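Side-chain contacts in protein (hdlp (histone deacetylase-like protein)) (Aquifex aeolicus, PDB 1C3P), which probably removes acetyl groups from acetylated substrates, as a bacterial homologue of the zinc-dependent histone deacetylases: residues H171-Q176 and F200-L205; L188-S193 and E236-I241; P194-P199 and L265-L270. All coordinates share one frame; numbering follows the deposited sequence.

Going from the N terminus, the six segments come in the order 171-176, 188-193, 194-199, 200-205, 236-241 and 265-270, and every pair of contacts crosses along the chain. Contact 1 closes the shortest loop, from the start of helix 173-179 through strand 185-192 to the loop beyond it. Contact 2 begins inside that loop and packs strand 185-192 on helix 228-245. Contact 3 starts right after the strand and closes the longest loop, bringing the segment that follows strand 185-192 to the one that follows strand 250-254. The three meet around the end of strand 185-192, where His191 touches contact 1 and Gln192 reaches contact 3.

Contact 1 (H171-Q176 and F200-L205); sequences HCDGVQ and FEKGFL
His171 lays its imidazole flat against the backbone of Gly203, a glycine CH-pi contact at the start of helix 173-179 in the parallel alpha/beta fold of the arginase and deacetylase clan. Gly203 CA sits over the face, 3.5 Å from the centroid of the His171 ring and only 15° off the ring normal. On the opposite face, toward the rim, Asp173 N stands 3.5 Å above the plane of the His171 ring; the imidazole thus has backbone on both faces. With CG trans to the His171 backbone N (chi1 170°), the ring extends toward the loop and lies on Gly203. The chain turns tightly below it: Cys172 is the centre of an inverse gamma turn and the N-cap of the helix.

Gly203 has a positive phi (111°), which suits glycine, and having no CB it can lie this close to His171. Glu207 takes the amides of Gly203 and Phe204 on its carboxylate, and its OE1 also accepts from Gln176 NE2, linking the two segments. Replacing His171 with alanine takes away the whole ring, which would probably open a gap between Gly203 CA and Asp173 N and leave the loop less firmly seated. The His171 ring lies close to the metal site: its neighbour His170, like Asp168, binds zinc in this protein, though none is bound in this model.

Lys202 adds the outer, partly exposed edge of the contact. Its CB touches the imidazole, and a bend at chi2 carries the chain on toward the helix. Asp173 is occupied elsewhere, OD1 being bonded to Asn139 ND2, and Lys202 NZ stays 4.8 Å from that oxygen. What touches is carbon on carbon, Lys202 CD 4.0 Å from Asp173 CB.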
ATOM      1  N   HIS A 171       4.148   9.138  -0.806  1.00 15.28           N
ATOM      2  CA  HIS A 171       5.095   8.919   0.286  1.00 12.53           C
ATOM      3  C   HIS A 171       4.453   8.402   1.582  1.00 15.55           C
ATOM      4  O   HIS A 171       3.397   8.880   1.999  1.00 17.03           O
ATOM      5  CB  HIS A 171       5.838  10.244   0.534  1.00 14.09           C
ATOM      6  CG  HIS A 171       6.678  10.276   1.774  1.00 17.27           C
ATOM      7  ND1 HIS A 171       7.743   9.427   1.987  1.00 26.73           N
ATOM      8  CD2 HIS A 171       6.626  11.090   2.857  1.00 12.48           C
ATOM      9  CE1 HIS A 171       8.304   9.712   3.150  1.00 15.98           C
ATOM     10  NE2 HIS A 171       7.645  10.719   3.696  1.00 20.03           N
ATOM     11  N   CYS A 172       5.091   7.414   2.205  1.00 14.33           N
ATOM     12  CA  CYS A 172       4.626   6.847   3.473  1.00 13.65           C
ATOM     13  C   CYS A 172       5.073   7.780   4.605  1.00 16.52           C
ATOM     14  O   CYS A 172       5.896   7.411   5.445  1.00 14.95           O
ATOM     15  CB  CYS A 172       5.236   5.448   3.682  1.00 12.99           C
ATOM     16  SG  CYS A 172       7.020   5.334   3.341  1.00 17.17           S
ATOM     17  N   ASP A 173       4.511   8.984   4.650  1.00 15.42           N
ATOM     18  CA  ASP A 173       4.932   9.936   5.666  1.00 14.75           C
ATOM     19  C   ASP A 173       4.709   9.451   7.094  1.00 16.39           C
ATOM     20  O   ASP A 173       5.522   9.724   7.980  1.00 16.48           O
ATOM     21  CB  ASP A 173       4.279  11.313   5.438  1.00 17.73           C
ATOM     22  CG  ASP A 173       2.766  11.262   5.340  1.00 22.84           C
ATOM     23  OD1 ASP A 173       2.157  12.357   5.292  1.00 18.68           O
ATOM     24  OD2 ASP A 173       2.179  10.160   5.301  1.00 15.34           O
ATOM     25  N   GLY A 174       3.621   8.713   7.301  1.00 15.58           N
ATOM     26  CA  GLY A 174       3.332   8.156   8.605  1.00 13.97           C
ATOM     27  C   GLY A 174       4.431   7.179   9.005  1.00 18.44           C
ATOM     28  O   GLY A 174       4.947   7.258  10.117  1.00 15.48           O
ATOM     29  N   VAL A 175       4.788   6.250   8.120  1.00 16.84           N
ATOM     30  CA  VAL A 175       5.853   5.282   8.419  1.00 16.54           C
ATOM     31  C   VAL A 175       7.211   5.995   8.602  1.00 19.21           C
ATOM     32  O   VAL A 175       8.010   5.632   9.472  1.00 17.75           O
ATOM     33  CB  VAL A 175       5.960   4.223   7.284  1.00 15.88           C
ATOM     34  CG1 VAL A 175       6.999   3.128   7.654  1.00 15.35           C
ATOM     35  CG2 VAL A 175       4.586   3.595   7.039  1.00 15.62           C
ATOM     36  N   GLN A 176       7.481   7.004   7.782  1.00 17.74           N
ATOM     37  CA  GLN A 176       8.747   7.729   7.912  1.00 15.66           C
ATOM     38  C   GLN A 176       8.909   8.317   9.309  1.00 16.33           C
ATOM     39  O   GLN A 176       9.933   8.140   9.964  1.00 17.46           O
ATOM     40  CB  GLN A 176       8.837   8.867   6.890  1.00 16.64           C
ATOM     41  CG  GLN A 176      10.085   9.722   7.075  1.00 17.00           C
ATOM     42  CD  GLN A 176      10.274  10.735   5.986  1.00 21.52           C
ATOM     43  OE1 GLN A 176      10.362  10.379   4.809  1.00 21.72           O
ATOM     44  NE2 GLN A 176      10.353  12.020   6.365  1.00 20.30           N
ATOM     45  N   PHE A 200       2.859  16.633   0.140  1.00 20.32           N
ATOM     46  CA  PHE A 200       3.406  17.985  -0.092  1.00 20.27           C
ATOM     47  C   PHE A 200       4.414  18.472   0.954  1.00 18.44           C
ATOM     48  O   PHE A 200       5.380  19.158   0.625  1.00 20.74           O
ATOM     49  CB  PHE A 200       2.290  19.030  -0.152  1.00 19.77           C
ATOM     50  CG  PHE A 200       1.228  18.748  -1.162  1.00 18.06           C
ATOM     51  CD1 PHE A 200       0.001  18.223  -0.767  1.00 18.97           C
ATOM     52  CD2 PHE A 200       1.424  19.054  -2.506  1.00 19.06           C
ATOM     53  CE1 PHE A 200      -1.020  18.014  -1.697  1.00 21.67           C
ATOM     54  CE2 PHE A 200       0.407  18.846  -3.448  1.00 22.60           C
ATOM     55  CZ  PHE A 200      -0.816  18.328  -3.046  1.00 18.93           C
ATOM     56  N   GLU A 201       4.164  18.130   2.216  1.00 20.77           N
ATOM     57  CA  GLU A 201       5.000  18.538   3.352  1.00 27.34           C
ATOM     58  C   GLU A 201       6.207  17.649   3.657  1.00 23.51           C
ATOM     59  O   GLU A 201       7.128  18.069   4.352  1.00 23.17           O
ATOM     60  CB  GLU A 201       4.133  18.598   4.615  1.00 28.99           C
ATOM     61  CG  GLU A 201       3.051  19.657   4.596  1.00 34.82           C
ATOM     62  CD  GLU A 201       2.084  19.510   5.761  1.00 32.40           C
ATOM     63  OE1 GLU A 201       2.532  19.507   6.932  1.00 38.28           O
ATOM     64  OE2 GLU A 201       0.871  19.399   5.499  1.00 40.08           O
ATOM     65  N   LYS A 202       6.188  16.419   3.156  1.00 20.03           N
ATOM     66  CA  LYS A 202       7.255  15.447   3.414  1.00 17.01           C
ATOM     67  C   LYS A 202       7.442  14.583   2.182  1.00 17.02           C
ATOM     68  O   LYS A 202       6.607  14.606   1.287  1.00 20.20           O
ATOM     69  CB  LYS A 202       6.864  14.568   4.608  1.00 19.24           C
ATOM     70  CG  LYS A 202       6.708  15.360   5.891  1.00 36.04           C
ATOM     71  CD  LYS A 202       5.437  14.975   6.609  1.00 45.11           C
ATOM     72  CE  LYS A 202       5.128  15.942   7.743  1.00 55.83           C
ATOM     73  NZ  LYS A 202       3.801  15.679   8.366  1.00 28.09           N
ATOM     74  N   GLY A 203       8.528  13.816   2.132  1.00 22.94           N
ATOM     75  CA  GLY A 203       8.765  12.991   0.961  1.00 19.38           C
ATOM     76  C   GLY A 203       9.957  13.443   0.129  1.00 20.48           C
ATOM     77  O   GLY A 203      10.272  12.838  -0.897  1.00 18.55           O
ATOM     78  N   PHE A 204      10.626  14.507   0.561  1.00 15.42           N
ATOM     79  CA  PHE A 204      11.781  15.012  -0.188  1.00 20.73           C
ATOM     80  C   PHE A 204      13.031  14.161   0.033  1.00 18.73           C
ATOM     81  O   PHE A 204      13.220  13.546   1.092  1.00 20.18           O
ATOM     82  CB  PHE A 204      12.070  16.488   0.163  1.00 19.97           C
ATOM     83  CG  PHE A 204      10.950  17.418  -0.201  1.00 19.63           C
ATOM     84  CD1 PHE A 204       9.878  17.618   0.669  1.00 24.96           C
ATOM     85  CD2 PHE A 204      10.933  18.046  -1.444  1.00 18.92           C
ATOM     86  CE1 PHE A 204       8.806  18.427   0.306  1.00 20.66           C
ATOM     87  CE2 PHE A 204       9.860  18.857  -1.820  1.00 24.86           C
ATOM     88  CZ  PHE A 204       8.798  19.047  -0.947  1.00 23.66           C
ATOM     89  N   LEU A 205      13.882  14.149  -0.984  1.00 19.46           N
ATOM     90  CA  LEU A 205      15.115  13.369  -0.989  1.00 21.09           C
ATOM     91  C   LEU A 205      16.062  13.643   0.165  1.00 23.53           C
ATOM     92  O   LEU A 205      16.770  12.743   0.596  1.00 21.28           O
ATOM     93  CB  LEU A 205      15.847  13.585  -2.317  1.00 23.44           C
ATOM     94  CG  LEU A 205      17.208  12.923  -2.529  1.00 23.23           C
ATOM     95  CD1 LEU A 205      17.090  11.415  -2.428  1.00 24.06           C
ATOM     96  CD2 LEU A 205      17.725  13.333  -3.894  1.00 30.63           C
TER

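Contact 2 (L188-S193 and E236-I241); sequences LSLHQS and EKSLEI
Leu188 and Leu190 on strand 185-192 both face Ser238 of helix 228-245, the helix in the beta-alpha-beta crossover from strand 217-222 to strand 250-254. The short strand and helix segments run nearly antiparallel, at 163° between their directions, with their axes 10.0 Å apart.

The tight part is small and entirely buried. Ser238 sits against the adjoining methyls of the two leucines: its OG comes 3.6 Å from Leu190 CD2 and only slightly farther from Leu188 CD2, while Ser238 CB meets Leu188 CD1. Leu188 gets both methyls onto the helix because its CG lies opposite the backbone N (chi1 163°), the branch reaching outward from the strand. One methyl also meets the next residue, Leu188 CD2 to Leu239 CD2 at 3.8 Å, the two side chains crossing at about a right angle. Around this patch, Leu190 continues onto Phe231, Ala234 and Leu235 of the same helix, and Leu239 onto Ile281, Val285 and Phe286 of helix 272-286.

The other side of the helix is quite different. Glu236 and Glu240 are exposed and Lys237 partly so, and none of them reaches the strand. On the strand's other face Ser189 points its CB away from the helix, and that CB packs on Cys172.

No hydrogen bond joins the two segments, yet the one polar atom in the tight part is not stranded. With OG placed between its own backbone N and carbonyl carbon (chi1 63°), Ser238 bonds back to the carbonyl oxygens of Ala234 and Leu235, about one turn earlier. Its hydroxyl is therefore satisfied inside its own helix, and strand and helix are joined here by van der Waals packing alone.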
ATOM      1  N   LEU A 188      12.304   2.722   2.777  1.00 14.42           N
ATOM      2  CA  LEU A 188      12.569   3.160   1.415  1.00 16.68           C
ATOM      3  C   LEU A 188      11.241   3.430   0.749  1.00 20.01           C
ATOM      4  O   LEU A 188      10.348   2.578   0.745  1.00 18.86           O
ATOM      5  CB  LEU A 188      13.294   2.086   0.599  1.00 13.98           C
ATOM      6  CG  LEU A 188      13.288   2.246  -0.938  1.00 13.66           C
ATOM      7  CD1 LEU A 188      14.015   3.515  -1.376  1.00 15.55           C
ATOM      8  CD2 LEU A 188      13.947   1.030  -1.570  1.00 16.40           C
ATOM      9  N   SER A 189      11.083   4.616   0.193  1.00 14.46           N
ATOM     10  CA  SER A 189       9.843   4.894  -0.512  1.00 14.56           C
ATOM     11  C   SER A 189      10.085   5.530  -1.854  1.00 15.24           C
ATOM     12  O   SER A 189      10.865   6.459  -1.954  1.00 21.46           O
ATOM     13  CB  SER A 189       8.937   5.837   0.289  1.00 15.55           C
ATOM     14  OG  SER A 189       7.762   6.061  -0.469  1.00 14.09           O
ATOM     15  N   LEU A 190       9.436   5.023  -2.897  1.00 14.92           N
ATOM     16  CA  LEU A 190       9.522   5.679  -4.193  1.00 15.54           C
ATOM     17  C   LEU A 190       8.128   6.312  -4.255  1.00 14.31           C
ATOM     18  O   LEU A 190       7.156   5.697  -3.835  1.00 15.43           O
ATOM     19  CB  LEU A 190       9.664   4.713  -5.378  1.00 21.02           C
ATOM     20  CG  LEU A 190      10.646   3.549  -5.477  1.00 30.17           C
ATOM     21  CD1 LEU A 190      10.989   3.368  -6.948  1.00 19.75           C
ATOM     22  CD2 LEU A 190      11.877   3.776  -4.675  1.00 19.08           C
ATOM     23  N   HIS A 191       8.015   7.520  -4.784  1.00 16.88           N
ATOM     24  CA  HIS A 191       6.714   8.173  -4.825  1.00 14.34           C
ATOM     25  C   HIS A 191       6.745   9.447  -5.658  1.00 16.19           C
ATOM     26  O   HIS A 191       7.820   9.912  -6.045  1.00 16.73           O
ATOM     27  CB  HIS A 191       6.283   8.476  -3.387  1.00 17.34           C
ATOM     28  CG  HIS A 191       7.377   9.090  -2.559  1.00 14.27           C
ATOM     29  ND1 HIS A 191       7.757  10.413  -2.667  1.00 21.22           N
ATOM     30  CD2 HIS A 191       8.214   8.534  -1.653  1.00  9.60           C
ATOM     31  CE1 HIS A 191       8.779  10.645  -1.859  1.00 17.22           C
ATOM     32  NE2 HIS A 191       9.074   9.520  -1.232  1.00 20.70           N
ATOM     33  N   GLN A 192       5.562   9.975  -5.977  1.00 14.78           N
ATOM     34  CA  GLN A 192       5.470  11.229  -6.738  1.00 16.33           C
ATOM     35  C   GLN A 192       6.112  12.271  -5.848  1.00 15.06           C
ATOM     36  O   GLN A 192       5.914  12.249  -4.633  1.00 19.23           O
ATOM     37  CB  GLN A 192       4.017  11.647  -6.961  1.00 17.07           C
ATOM     38  CG  GLN A 192       3.173  10.671  -7.732  1.00 18.15           C
ATOM     39  CD  GLN A 192       1.708  11.028  -7.625  1.00 14.74           C
ATOM     40  OE1 GLN A 192       1.179  11.844  -8.404  1.00 20.46           O
ATOM     41  NE2 GLN A 192       1.047  10.464  -6.617  1.00 13.44           N
ATOM     42  N   SER A 193       6.874  13.187  -6.430  1.00 15.63           N
ATOM     43  CA  SER A 193       7.494  14.214  -5.609  1.00 13.84           C
ATOM     44  C   SER A 193       6.458  15.076  -4.853  1.00 11.80           C
ATOM     45  O   SER A 193       5.421  15.436  -5.395  1.00 18.44           O
ATOM     46  CB  SER A 193       8.367  15.139  -6.472  1.00 17.28           C
ATOM     47  OG  SER A 193       8.864  16.210  -5.677  1.00 17.58           O
ATOM     48  N   GLU A 236      15.600  -0.324  -9.050  1.00 25.43           N
ATOM     49  CA  GLU A 236      16.845  -1.099  -9.033  1.00 19.75           C
ATOM     50  C   GLU A 236      17.994  -0.337  -8.376  1.00 25.85           C
ATOM     51  O   GLU A 236      18.741  -0.891  -7.561  1.00 21.36           O
ATOM     52  CB  GLU A 236      17.261  -1.471 -10.460  1.00 23.18           C
ATOM     53  CG  GLU A 236      16.200  -2.207 -11.234  1.00 38.53           C
ATOM     54  CD  GLU A 236      16.554  -2.375 -12.700  1.00 42.42           C
ATOM     55  OE1 GLU A 236      16.727  -1.348 -13.411  1.00 45.43           O
ATOM     56  OE2 GLU A 236      16.652  -3.539 -13.136  1.00 48.76           O
ATOM     57  N   LYS A 237      18.131   0.933  -8.737  1.00 23.16           N
ATOM     58  CA  LYS A 237      19.192   1.758  -8.187  1.00 17.06           C
ATOM     59  C   LYS A 237      19.000   2.039  -6.697  1.00 18.46           C
ATOM     60  O   LYS A 237      19.964   2.028  -5.927  1.00 21.20           O
ATOM     61  CB  LYS A 237      19.276   3.062  -8.981  1.00 26.98           C
ATOM     62  CG  LYS A 237      20.503   3.885  -8.697  1.00 52.00           C
ATOM     63  CD  LYS A 237      20.979   4.547  -9.977  1.00 56.40           C
ATOM     64  CE  LYS A 237      21.353   3.486 -11.005  1.00 52.03           C
ATOM     65  NZ  LYS A 237      21.800   4.082 -12.287  1.00 55.53           N
ATOM     66  N   SER A 238      17.765   2.298  -6.273  1.00 21.28           N
ATOM     67  CA  SER A 238      17.561   2.568  -4.858  1.00 16.47           C
ATOM     68  C   SER A 238      17.754   1.298  -4.018  1.00 18.79           C
ATOM     69  O   SER A 238      18.267   1.358  -2.897  1.00 20.60           O
ATOM     70  CB  SER A 238      16.173   3.193  -4.614  1.00 19.75           C
ATOM     71  OG  SER A 238      15.122   2.332  -4.973  1.00 22.52           O
ATOM     72  N   LEU A 239      17.358   0.143  -4.547  1.00 22.95           N
ATOM     73  CA  LEU A 239      17.545  -1.089  -3.789  1.00 20.98           C
ATOM     74  C   LEU A 239      19.029  -1.346  -3.580  1.00 25.16           C
ATOM     75  O   LEU A 239      19.431  -1.874  -2.544  1.00 20.70           O
ATOM     76  CB  LEU A 239      16.905  -2.289  -4.497  1.00 18.39           C
ATOM     77  CG  LEU A 239      15.383  -2.287  -4.688  1.00 20.02           C
ATOM     78  CD1 LEU A 239      14.981  -3.527  -5.486  1.00 27.02           C
ATOM     79  CD2 LEU A 239      14.659  -2.288  -3.349  1.00 20.31           C
ATOM     80  N   GLU A 240      19.846  -0.961  -4.551  1.00 24.93           N
ATOM     81  CA  GLU A 240      21.283  -1.172  -4.434  1.00 25.72           C
ATOM     82  C   GLU A 240      21.841  -0.299  -3.309  1.00 23.44           C
ATOM     83  O   GLU A 240      22.721  -0.723  -2.552  1.00 23.10           O
ATOM     84  CB  GLU A 240      21.968  -0.873  -5.781  1.00 29.10           C
ATOM     85  CG  GLU A 240      23.471  -1.099  -5.801  1.00 49.56           C
ATOM     86  CD  GLU A 240      24.035  -1.143  -7.214  1.00 63.15           C
ATOM     87  OE1 GLU A 240      23.830  -0.171  -7.975  1.00 69.26           O
ATOM     88  OE2 GLU A 240      24.686  -2.156  -7.561  1.00 66.68           O
ATOM     89  N   ILE A 241      21.313   0.913  -3.192  1.00 19.52           N
ATOM     90  CA  ILE A 241      21.731   1.834  -2.148  1.00 24.06           C
ATOM     91  C   ILE A 241      21.399   1.245  -0.783  1.00 25.48           C
ATOM     92  O   ILE A 241      22.215   1.285   0.139  1.00 19.43           O
ATOM     93  CB  ILE A 241      21.024   3.209  -2.288  1.00 23.80           C
ATOM     94  CG1 ILE A 241      21.490   3.903  -3.567  1.00 28.60           C
ATOM     95  CG2 ILE A 241      21.314   4.088  -1.052  1.00 24.94           C
ATOM     96  CD1 ILE A 241      20.798   5.231  -3.845  1.00 27.04           C
TER

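Contact 3 (P194-P199 and L265-L270); sequences PEYAFP and LSKFNL
Neither segment is regular where Tyr196 and Lys267 meet: the backbone of each bends at a psi near zero, -7° and 13° in turn, so this is loop against loop. Both loops leave the C-terminal ends of parallel strands, 185-192 and 250-254, the C-terminal end of the sheet being where the arginase and deacetylase fold carries its metal site. The loop of Lys267 contains an ST turn, in which Ser266 OG accepts from Phe268 N at 3.2 Å; the same hydroxyl oxygen is bonded to the carbonyl oxygen of Asp258, a zinc-binding residue of this protein. Gln192, at the end of the strand, takes the Lys267 amide on its OE1 and so ties this turn to the sheet.

Tyr196 is the side chain that spans the gap. A chi1 of 70° leaves its CG flanked by the backbone N and the carbonyl carbon and sends the ring out toward the other loop. There one ring carbon meets the aliphatic root of Lys267: Tyr196 CE1 is 3.8 Å from Lys267 CG and 3.9 Å from Lys267 CB. The two side chains run past each other in opposite directions, and the lysine, bent at chi2, takes its amino end away from the tyrosine. On the lysine side the contact is exposed, while Tyr196 is only partly so; deeper in, the buried Phe268 ring packs against Gln192 and lies near Asp258.

Phe268 crosses Tyr196 at about a right angle, and the phenol oxygen does the touching. It is already engaged, hydrogen-bonded to the carbonyl oxygen of Leu222 at the end of strand 217-222. From that anchored position Tyr196 OH lies 3.5 Å from Phe268 CE2.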
ATOM      1  N   PRO A 194       6.755  15.423  -3.596  1.00 14.59           N
ATOM      2  CA  PRO A 194       5.887  16.246  -2.742  1.00 15.30           C
ATOM      3  C   PRO A 194       5.845  17.661  -3.328  1.00 16.40           C
ATOM      4  O   PRO A 194       5.042  18.498  -2.901  1.00 19.43           O
ATOM      5  CB  PRO A 194       6.604  16.230  -1.380  1.00 18.33           C
ATOM      6  CG  PRO A 194       7.612  15.103  -1.492  1.00 22.34           C
ATOM      7  CD  PRO A 194       8.034  15.159  -2.910  1.00 19.22           C
ATOM      8  N   GLU A 195       6.727  17.950  -4.283  1.00 20.57           N
ATOM      9  CA  GLU A 195       6.691  19.279  -4.900  1.00 30.15           C
ATOM     10  C   GLU A 195       5.360  19.394  -5.657  1.00 26.92           C
ATOM     11  O   GLU A 195       4.870  20.501  -5.884  1.00 24.59           O
ATOM     12  CB  GLU A 195       7.880  19.509  -5.851  1.00 31.91           C
ATOM     13  CG  GLU A 195       7.732  18.954  -7.260  1.00 45.60           C
ATOM     14  CD  GLU A 195       7.057  19.911  -8.251  1.00 34.45           C
ATOM     15  OE1 GLU A 195       6.756  19.448  -9.368  1.00 43.98           O
ATOM     16  OE2 GLU A 195       6.837  21.111  -7.949  1.00 38.39           O
ATOM     17  N   TYR A 196       4.760  18.261  -6.040  1.00 18.16           N
ATOM     18  CA  TYR A 196       3.475  18.335  -6.730  1.00 15.81           C
ATOM     19  C   TYR A 196       2.379  17.409  -6.219  1.00 16.89           C
ATOM     20  O   TYR A 196       1.230  17.520  -6.656  1.00 23.08           O
ATOM     21  CB  TYR A 196       3.642  18.135  -8.242  1.00 20.01           C
ATOM     22  CG  TYR A 196       4.024  16.738  -8.672  1.00 19.77           C
ATOM     23  CD1 TYR A 196       3.053  15.750  -8.848  1.00 18.24           C
ATOM     24  CD2 TYR A 196       5.361  16.399  -8.879  1.00 18.12           C
ATOM     25  CE1 TYR A 196       3.403  14.460  -9.216  1.00 18.50           C
ATOM     26  CE2 TYR A 196       5.731  15.102  -9.250  1.00 21.09           C
ATOM     27  CZ  TYR A 196       4.752  14.140  -9.414  1.00 20.39           C
ATOM     28  OH  TYR A 196       5.118  12.858  -9.754  1.00 16.20           O
ATOM     29  N   ALA A 197       2.706  16.514  -5.295  1.00 17.52           N
ATOM     30  CA  ALA A 197       1.676  15.595  -4.793  1.00 20.26           C
ATOM     31  C   ALA A 197       1.655  15.409  -3.278  1.00 13.51           C
ATOM     32  O   ALA A 197       2.654  15.604  -2.596  1.00 19.35           O
ATOM     33  CB  ALA A 197       1.829  14.220  -5.471  1.00 20.74           C
ATOM     34  N   PHE A 198       0.484  15.023  -2.763  1.00 18.01           N
ATOM     35  CA  PHE A 198       0.309  14.763  -1.342  1.00 17.97           C
ATOM     36  C   PHE A 198       1.437  13.815  -0.971  1.00 16.02           C
ATOM     37  O   PHE A 198       1.766  12.921  -1.739  1.00 20.95           O
ATOM     38  CB  PHE A 198      -1.034  14.056  -1.097  1.00 20.38           C
ATOM     39  CG  PHE A 198      -1.330  13.791   0.360  1.00 23.61           C
ATOM     40  CD1 PHE A 198      -1.964  14.758   1.141  1.00 29.71           C
ATOM     41  CD2 PHE A 198      -0.935  12.591   0.964  1.00 19.06           C
ATOM     42  CE1 PHE A 198      -2.203  14.542   2.499  1.00 30.39           C
ATOM     43  CE2 PHE A 198      -1.167  12.363   2.325  1.00 23.17           C
ATOM     44  CZ  PHE A 198      -1.808  13.349   3.098  1.00 22.74           C
ATOM     45  N   PRO A 199       1.981  13.933   0.247  1.00 19.92           N
ATOM     46  CA  PRO A 199       1.612  14.882   1.308  1.00 23.54           C
ATOM     47  C   PRO A 199       2.114  16.326   1.202  1.00 30.97           C
ATOM     48  O   PRO A 199       1.830  17.136   2.091  1.00 23.25           O
ATOM     49  CB  PRO A 199       2.133  14.185   2.558  1.00 22.70           C
ATOM     50  CG  PRO A 199       3.436  13.655   2.060  1.00 23.16           C
ATOM     51  CD  PRO A 199       3.029  13.014   0.725  1.00 17.86           C
ATOM     52  N   LEU A 265      -5.174   9.414  -9.273  1.00 24.45           N
ATOM     53  CA  LEU A 265      -4.559   9.982  -8.090  1.00 25.36           C
ATOM     54  C   LEU A 265      -3.039  10.045  -8.170  1.00 22.33           C
ATOM     55  O   LEU A 265      -2.388  10.467  -7.220  1.00 23.48           O
ATOM     56  CB  LEU A 265      -5.018   9.269  -6.818  1.00 29.81           C
ATOM     57  CG  LEU A 265      -6.428   9.721  -6.420  1.00 34.43           C
ATOM     58  CD1 LEU A 265      -6.787   9.179  -5.045  1.00 44.38           C
ATOM     59  CD2 LEU A 265      -6.472  11.240  -6.381  1.00 46.72           C
ATOM     60  N   SER A 266      -2.473   9.614  -9.299  1.00 17.50           N
ATOM     61  CA  SER A 266      -1.023   9.730  -9.477  1.00 19.69           C
ATOM     62  C   SER A 266      -0.750  10.260 -10.871  1.00 19.75           C
ATOM     63  O   SER A 266      -1.524  10.032 -11.804  1.00 23.66           O
ATOM     64  CB  SER A 266      -0.287   8.385  -9.345  1.00 20.73           C
ATOM     65  OG  SER A 266      -0.294   7.672 -10.576  1.00 22.81           O
ATOM     66  N   LYS A 267       0.359  10.972 -11.012  1.00 18.40           N
ATOM     67  CA  LYS A 267       0.743  11.471 -12.318  1.00 20.64           C
ATOM     68  C   LYS A 267       1.695  10.460 -12.966  1.00 20.63           C
ATOM     69  O   LYS A 267       2.350  10.764 -13.956  1.00 25.38           O
ATOM     70  CB  LYS A 267       1.421  12.835 -12.188  1.00 20.96           C
ATOM     71  CG  LYS A 267       0.517  13.879 -11.565  1.00 25.60           C
ATOM     72  CD  LYS A 267      -0.779  14.012 -12.323  1.00 33.47           C
ATOM     73  CE  LYS A 267      -1.668  15.053 -11.667  1.00 38.49           C
ATOM     74  NZ  LYS A 267      -2.997  15.102 -12.309  1.00 33.11           N
ATOM     75  N   PHE A 268       1.771   9.261 -12.389  1.00 18.98           N
ATOM     76  CA  PHE A 268       2.608   8.185 -12.931  1.00 18.50           C
ATOM     77  C   PHE A 268       1.762   7.464 -13.986  1.00 18.33           C
ATOM     78  O   PHE A 268       0.552   7.328 -13.829  1.00 18.28           O
ATOM     79  CB  PHE A 268       2.994   7.174 -11.838  1.00 20.91           C
ATOM     80  CG  PHE A 268       4.032   7.666 -10.855  1.00 16.96           C
ATOM     81  CD1 PHE A 268       4.467   6.821  -9.821  1.00 16.61           C
ATOM     82  CD2 PHE A 268       4.598   8.937 -10.961  1.00 18.13           C
ATOM     83  CE1 PHE A 268       5.447   7.230  -8.914  1.00 14.81           C
ATOM     84  CE2 PHE A 268       5.592   9.359 -10.049  1.00 17.45           C
ATOM     85  CZ  PHE A 268       6.012   8.510  -9.034  1.00 16.01           C
ATOM     86  N   ASN A 269       2.394   7.010 -15.059  1.00 21.04           N
ATOM     87  CA  ASN A 269       1.672   6.314 -16.123  1.00 22.89           C
ATOM     88  C   ASN A 269       2.234   4.920 -16.345  1.00 19.00           C
ATOM     89  O   ASN A 269       2.581   4.553 -17.466  1.00 21.85           O
ATOM     90  CB  ASN A 269       1.765   7.088 -17.443  1.00 20.55           C
ATOM     91  CG  ASN A 269       1.222   8.495 -17.334  1.00 26.13           C
ATOM     92  OD1 ASN A 269       0.178   8.725 -16.723  1.00 29.17           O
ATOM     93  ND2 ASN A 269       1.915   9.446 -17.954  1.00 28.26           N
ATOM     94  N   LEU A 270       2.305   4.132 -15.286  1.00 17.71           N
ATOM     95  CA  LEU A 270       2.858   2.800 -15.411  1.00 18.57           C
ATOM     96  C   LEU A 270       1.868   1.747 -15.922  1.00 22.83           C
ATOM     97  O   LEU A 270       0.645   1.959 -15.921  1.00 18.25           O
ATOM     98  CB  LEU A 270       3.395   2.338 -14.061  1.00 18.95           C
ATOM     99  CG  LEU A 270       4.365   3.246 -13.296  1.00 20.54           C
ATOM    100  CD1 LEU A 270       4.955   2.414 -12.166  1.00 14.19           C
ATOM    101  CD2 LEU A 270       5.478   3.768 -14.207  1.00 19.05           C
TER